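Local coordinates for soluble cytochrome b558 (Ectothiorhodospira shaposhnikovii, PDB 1CXY), which binds a b-type heme and, as a bacterial member of the cytochrome b5 family, probably carries electrons, at residues 20-24 and 36-40; 27-32 and 82-86. Where two conformers were deposited one is given. Residues are numbered along the deposited sequence.

Contact 1: 20-24 and 36-40; sequences SPDDC and TPYVP. With HEM (protoporphyrin IX containing Fe), chain B.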
loop_
_atom_site.group_PDB
_atom_site.type_symbol
_atom_site.label_atom_id
_atom_site.label_comp_id
_atom_site.label_asym_id
_atom_site.label_seq_id
_atom_site.Cartn_x
_atom_site.Cartn_y
_atom_site.Cartn_z
ATOM N N SER A 20 -4.209 1.854 10.182
ATOM C CA SER A 20 -5.675 1.886 10.251
ATOM C C SER A 20 -6.259 2.489 9.004
ATOM O O SER A 20 -5.566 3.173 8.236
ATOM C CB SER A 20 -6.034 2.755 11.458
ATOM O OG SER A 20 -5.322 2.373 12.625
ATOM N N PRO A 21 -7.561 2.380 8.773
ATOM C CA PRO A 21 -8.201 2.955 7.601
ATOM C C PRO A 21 -8.028 4.458 7.462
ATOM O O PRO A 21 -7.865 4.980 6.356
ATOM C CB PRO A 21 -9.674 2.577 7.769
ATOM C CG PRO A 21 -9.641 1.363 8.629
ATOM C CD PRO A 21 -8.500 1.566 9.597
ATOM N N ASP A 22 -7.971 5.168 8.590
ATOM C CA ASP A 22 -7.782 6.601 8.593
ATOM C C ASP A 22 -6.319 7.003 8.685
ATOM O O ASP A 22 -6.055 8.205 8.720
ATOM C CB ASP A 22 -8.589 7.259 9.718
ATOM C CG ASP A 22 -8.078 6.933 11.099
ATOM O OD1 ASP A 22 -8.574 7.569 12.065
ATOM O OD2 ASP A 22 -7.221 6.057 11.299
ATOM N N ASP A 23 -5.378 6.077 8.592
ATOM C CA ASP A 23 -3.947 6.420 8.636
ATOM C C ASP A 23 -3.207 5.183 8.148
ATOM O O ASP A 23 -2.799 4.320 8.934
ATOM C CB ASP A 23 -3.489 6.774 10.052
ATOM C CG ASP A 23 -2.075 7.307 10.131
ATOM O OD1 ASP A 23 -1.580 7.588 11.259
ATOM O OD2 ASP A 23 -1.393 7.468 9.112
ATOM N N CYS A 24 -3.206 4.983 6.840
ATOM C CA CYS A 24 -2.787 3.732 6.224
ATOM C C CYS A 24 -1.565 3.835 5.328
ATOM O O CYS A 24 -1.707 4.362 4.212
ATOM C CB CYS A 24 -3.991 3.253 5.386
ATOM S SG CYS A 24 -3.750 1.675 4.520
ATOM N N THR A 36 -3.701 6.526 2.638
ATOM C CA THR A 36 -4.893 7.005 3.352
ATOM C C THR A 36 -5.962 7.621 2.470
ATOM O O THR A 36 -7.143 7.208 2.505
ATOM C CB THR A 36 -4.498 7.973 4.477
ATOM O OG1 THR A 36 -3.443 7.380 5.234
ATOM C CG2 THR A 36 -5.684 8.225 5.400
ATOM N N PRO A 37 -5.644 8.552 1.576
ATOM C CA PRO A 37 -6.607 9.158 0.673
ATOM C C PRO A 37 -7.159 8.140 -0.323
ATOM O O PRO A 37 -8.324 8.265 -0.727
ATOM C CB PRO A 37 -5.839 10.273 -0.067
ATOM C CG PRO A 37 -4.413 9.794 0.040
ATOM C CD PRO A 37 -4.326 9.203 1.429
ATOM N N TYR A 38 -6.394 7.121 -0.667
ATOM C CA TYR A 38 -6.872 6.157 -1.672
ATOM C C TYR A 38 -7.843 5.137 -1.126
ATOM O O TYR A 38 -8.705 4.660 -1.868
ATOM C CB TYR A 38 -5.654 5.472 -2.321
ATOM C CG TYR A 38 -6.107 4.534 -3.431
ATOM C CD1 TYR A 38 -6.184 3.166 -3.207
ATOM C CD2 TYR A 38 -6.576 5.061 -4.622
ATOM C CE1 TYR A 38 -6.679 2.335 -4.203
ATOM C CE2 TYR A 38 -7.063 4.231 -5.623
ATOM C CZ TYR A 38 -7.120 2.871 -5.391
ATOM O OH TYR A 38 -7.621 2.060 -6.383
ATOM N N VAL A 39 -7.806 4.851 0.165
ATOM C CA VAL A 39 -8.624 3.864 0.838
ATOM C C VAL A 39 -10.046 3.722 0.340
ATOM O O VAL A 39 -10.394 2.675 -0.219
ATOM C CB VAL A 39 -8.561 4.082 2.366
ATOM C CG1 VAL A 39 -9.674 3.400 3.147
ATOM C CG2 VAL A 39 -7.224 3.521 2.870
ATOM N N PRO A 40 -10.862 4.763 0.378
ATOM C CA PRO A 40 -12.258 4.658 -0.030
ATOM C C PRO A 40 -12.455 4.445 -1.509
ATOM O O PRO A 40 -13.560 4.100 -1.954
ATOM C CB PRO A 40 -12.880 5.962 0.473
ATOM C CG PRO A 40 -11.729 6.912 0.515
ATOM C CD PRO A 40 -10.566 6.079 1.001
HETATM C CHA HEM B . -8.604 -4.210 -7.757
HETATM C CHB HEM B . -6.791 -6.478 -3.890
HETATM C CHC HEM B . -3.922 -2.679 -3.043
HETATM C CHD HEM B . -5.642 -0.454 -6.981
HETATM C C1A HEM B . -8.442 -5.102 -6.724
HETATM C C2A HEM B . -9.270 -6.264 -6.464
HETATM C C3A HEM B . -8.741 -6.899 -5.409
HETATM C C4A HEM B . -7.587 -6.130 -4.962
HETATM C CMA HEM B . -9.221 -8.192 -4.713
HETATM C CAA HEM B . -10.491 -6.709 -7.305
HETATM C CBA HEM B . -10.295 -8.031 -8.118
HETATM C CGA HEM B . -9.461 -7.843 -9.353
HETATM O O1A HEM B . -9.344 -6.680 -9.814
HETATM O O2A HEM B . -8.924 -8.838 -9.906
HETATM C C1B HEM B . -5.815 -5.659 -3.345
HETATM C C2B HEM B . -4.982 -5.982 -2.214
HETATM C C3B HEM B . -4.166 -4.947 -1.999
HETATM C C4B HEM B . -4.502 -3.926 -2.964
HETATM C CMB HEM B . -5.038 -7.347 -1.481
HETATM C CAB HEM B . -3.070 -4.813 -0.920
HETATM C CBB HEM B . -1.886 -4.247 -1.154
HETATM C C1C HEM B . -4.146 -1.745 -4.026
HETATM C C2C HEM B . -3.489 -0.462 -4.135
HETATM C C3C HEM B . -3.950 0.155 -5.234
HETATM C C4C HEM B . -4.919 -0.747 -5.853
HETATM C CMC HEM B . -2.429 0.016 -3.122
HETATM C CAC HEM B . -3.576 1.505 -5.877
HETATM C CBC HEM B . -3.355 2.617 -5.206
HETATM C C1D HEM B . -6.579 -1.302 -7.539
HETATM C C2D HEM B . -7.224 -1.076 -8.806
HETATM C C3D HEM B . -8.034 -2.117 -9.021
HETATM C C4D HEM B . -7.917 -3.020 -7.905
HETATM C CMD HEM B . -6.991 0.168 -9.697
HETATM C CAD HEM B . -8.921 -2.417 -10.260
HETATM C CBD HEM B . -8.248 -3.563 -11.069
HETATM C CGD HEM B . -6.849 -3.266 -11.542
HETATM O O1D HEM B . -5.922 -4.084 -11.370
HETATM O O2D HEM B . -6.646 -2.185 -12.168
HETATM N NA HEM B . -7.441 -5.027 -5.769
HETATM N NB HEM B . -5.500 -4.386 -3.802
HETATM N NC HEM B . -5.032 -1.872 -5.076
HETATM N ND HEM B . -6.998 -2.512 -7.011
HETATM FE FE HEM B . -6.204 -3.466 -5.434
HETATM O O HOH W 1 -9.223 6.893 4.792
HETATM O O HOH W 2 -2.089 9.139 7.102
#
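The loop that leads into the heme pocket of this cytochrome b5 domain, 36-40, is fastened here to the hairpin at the edge of the sheet. That hairpin turns through a type I beta turn from S20 to D23, with S20 N to D23 O at 3.1 Å and D23 N to S20 O at 2.9 Å, and leads into strand 23-28. The one direct hydrogen bond between the segments is C24 N to T36 OG1, 2.9 Å, N-H...O angle 159°. T36 OG1 is also hydrogen-bonded to D34 OD1 and accepts a hydrogen bond from a water (2.9 Å) that donates as well to D23 OD2 (2.7 Å); the same carboxylate oxygen is hydrogen-bonded to H18 ND1. A second water bridges the turn and the loop, donating to P21 O at 2.8 Å and to T36 O at 3.1 Å. T36 CG2 packs 3.3 Å from D22 O. In the b5 fold the loop after this inner strand, 31-34, brings up the first axial histidine, H42 here. V39 turns its side chain toward the hairpin, CG2 lying 4.1 Å from C24 CB, while C24 itself is tied to C53 by a disulfide. Y38 makes no contact with 20-24 and instead meets the heme: its OH lies 3.3 Å from HEM CHD, and the vinyl carbon CBC covers one face of its ring.

Contact 2: 27-32 and 82-86; sequences AIHGKV and LIGTL
A27 and I28 end strand 23-28, both extended; A27 CB meets L86 CD2 at 3.9 Å, whereas I28 points away. From I28 to K31 the chain reverses in a type I' beta turn, with H29 (phi/psi 52/41) and G30 (72/9) at its corners, closed by I28 N to K31 O at 2.9 Å and K31 N to I28 O at 3.0 Å. G30 O accepts a hydrogen bond from L86 N (2.9 Å); a water donates to this oxygen and to L86 O, at 2.9 and 3.0 Å. K31 is a non-hydrogen-bonded antiparallel partner of T85, CA to CA 4.2 Å. Its side chain (m, t, m, m) curls back so that NZ donates to H29 O at 3.0 Å, while its CB touches CD1 of L82 (t, p) at 3.7 Å. V32 pairs with G84: V32 N donates to G84 O at 2.8 Å, and V32 O receives I83 N at 2.8 Å and, weakly, G84 N at 3.3 Å. On the face opposite K31 and T85, V32 (t) sets CG1 3.9 Å from I83 CG1 and CG2 3.9 Å from CD1 of L86 (t, p). I83 (-127/-12) and G84 (174/-171) both face V32, a classic beta bulge where edge strand 82-85 pairs with 31-34, the second strand of the hairpin, in the antiparallel sheet of the cytochrome b5 fold.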
loop_
_atom_site.group_PDB
_atom_site.type_symbol
_atom_site.label_atom_id
_atom_site.label_comp_id
_atom_site.label_asym_id
_atom_site.label_seq_id
_atom_site.Cartn_x
_atom_site.Cartn_y
_atom_site.Cartn_z
ATOM N N ALA A 27 4.244 -0.864 2.747
ATOM C CA ALA A 27 5.545 -1.003 2.080
ATOM C C ALA A 27 5.318 -2.059 0.983
ATOM O O ALA A 27 4.781 -3.148 1.251
ATOM C CB ALA A 27 6.657 -1.424 3.021
ATOM N N ILE A 28 5.668 -1.758 -0.250
ATOM C CA ILE A 28 5.503 -2.666 -1.400
ATOM C C ILE A 28 6.772 -2.542 -2.252
ATOM O O ILE A 28 7.163 -1.418 -2.582
ATOM C CB ILE A 28 4.292 -2.321 -2.271
ATOM C CG1 ILE A 28 2.981 -2.554 -1.517
ATOM C CG2 ILE A 28 4.257 -3.131 -3.573
ATOM C CD1 ILE A 28 1.777 -1.867 -2.143
ATOM N N HIS A 29 7.432 -3.665 -2.564
ATOM C CA HIS A 29 8.658 -3.602 -3.357
ATOM C C HIS A 29 9.710 -2.643 -2.828
ATOM O O HIS A 29 10.341 -1.908 -3.611
ATOM C CB HIS A 29 8.308 -3.214 -4.809
ATOM C CG HIS A 29 7.550 -4.290 -5.529
ATOM N ND1 HIS A 29 7.918 -5.608 -5.439
ATOM C CD2 HIS A 29 6.487 -4.223 -6.360
ATOM C CE1 HIS A 29 7.068 -6.323 -6.167
ATOM N NE2 HIS A 29 6.183 -5.527 -6.697
ATOM N N GLY A 30 9.913 -2.608 -1.512
ATOM C CA GLY A 30 10.917 -1.745 -0.906
ATOM C C GLY A 30 10.562 -0.259 -0.916
ATOM O O GLY A 30 11.458 0.539 -0.601
ATOM N N LYS A 31 9.359 0.133 -1.278
ATOM C CA LYS A 31 8.957 1.538 -1.312
ATOM C C LYS A 31 7.812 1.703 -0.302
ATOM O O LYS A 31 7.096 0.751 -0.001
ATOM C CB LYS A 31 8.554 2.023 -2.701
ATOM C CG LYS A 31 9.737 2.060 -3.671
ATOM C CD LYS A 31 9.309 2.242 -5.120
ATOM C CE LYS A 31 8.763 0.961 -5.728
ATOM N NZ LYS A 31 9.799 -0.083 -5.937
ATOM N N VAL A 32 7.708 2.923 0.215
ATOM C CA VAL A 32 6.686 3.248 1.205
ATOM C C VAL A 32 5.660 4.208 0.627
ATOM O O VAL A 32 5.976 5.170 -0.075
ATOM C CB VAL A 32 7.337 3.834 2.478
ATOM C CG1 VAL A 32 6.255 4.252 3.484
ATOM C CG2 VAL A 32 8.250 2.798 3.127
ATOM N N LEU A 82 3.462 7.362 -3.403
ATOM C CA LEU A 82 4.808 7.121 -2.904
ATOM C C LEU A 82 5.240 8.203 -1.925
ATOM O O LEU A 82 5.027 9.392 -2.187
ATOM C CB LEU A 82 5.811 7.177 -4.080
ATOM C CG LEU A 82 7.283 6.947 -3.710
ATOM C CD1 LEU A 82 7.435 5.500 -3.271
ATOM C CD2 LEU A 82 8.158 7.232 -4.936
ATOM N N ILE A 83 5.845 7.858 -0.784
ATOM C CA ILE A 83 6.419 8.892 0.081
ATOM C C ILE A 83 7.882 8.617 0.421
ATOM O O ILE A 83 8.548 9.509 0.967
ATOM C CB ILE A 83 5.627 9.132 1.381
ATOM C CG1 ILE A 83 5.525 7.839 2.205
ATOM C CG2 ILE A 83 4.226 9.671 1.075
ATOM C CD1 ILE A 83 5.028 8.033 3.639
ATOM N N GLY A 84 8.410 7.432 0.139
ATOM C CA GLY A 84 9.822 7.150 0.453
ATOM C C GLY A 84 10.195 5.699 0.186
ATOM O O GLY A 84 9.459 4.969 -0.471
ATOM N N THR A 85 11.401 5.334 0.634
ATOM C CA THR A 85 11.867 3.959 0.485
ATOM C C THR A 85 12.008 3.306 1.857
ATOM O O THR A 85 11.992 3.968 2.899
ATOM C CB THR A 85 13.233 3.863 -0.221
ATOM O OG1 THR A 85 14.191 4.576 0.569
ATOM C CG2 THR A 85 13.146 4.485 -1.611
ATOM N N LEU A 86 12.110 1.992 1.845
ATOM C CA LEU A 86 12.240 1.196 3.056
ATOM C C LEU A 86 13.702 0.874 3.334
ATOM O O LEU A 86 14.381 0.477 2.362
ATOM C CB LEU A 86 11.422 -0.082 2.827
ATOM C CG LEU A 86 11.039 -0.930 4.028
ATOM C CD1 LEU A 86 10.146 -0.129 4.963
ATOM C CD2 LEU A 86 10.405 -2.226 3.577
HETATM O O HOH W 3 14.208 -0.296 -0.569
#

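Overall arrangement
Strand 23-28 connects the two contacts, whose centres lie 16 Å apart: contact 1 uses its start and contact 2 its end, the hairpin turn into strand 31-34 included. The chain visits contact 1, contact 2, contact 1 again and, after both axial ligands H42 and H70, contact 2 once more, so the two pairings cross along the sequence. Contact 1 meets the heme through Y38, and the side chain of V39 comes about 7 Å from that of H42. In contact 2 the A27 side chain, which touches 82-86, stands about 10 Å from the heme, but I28, which points away from 82-86, brings CD1 to 4.5 Å from HEM CBB.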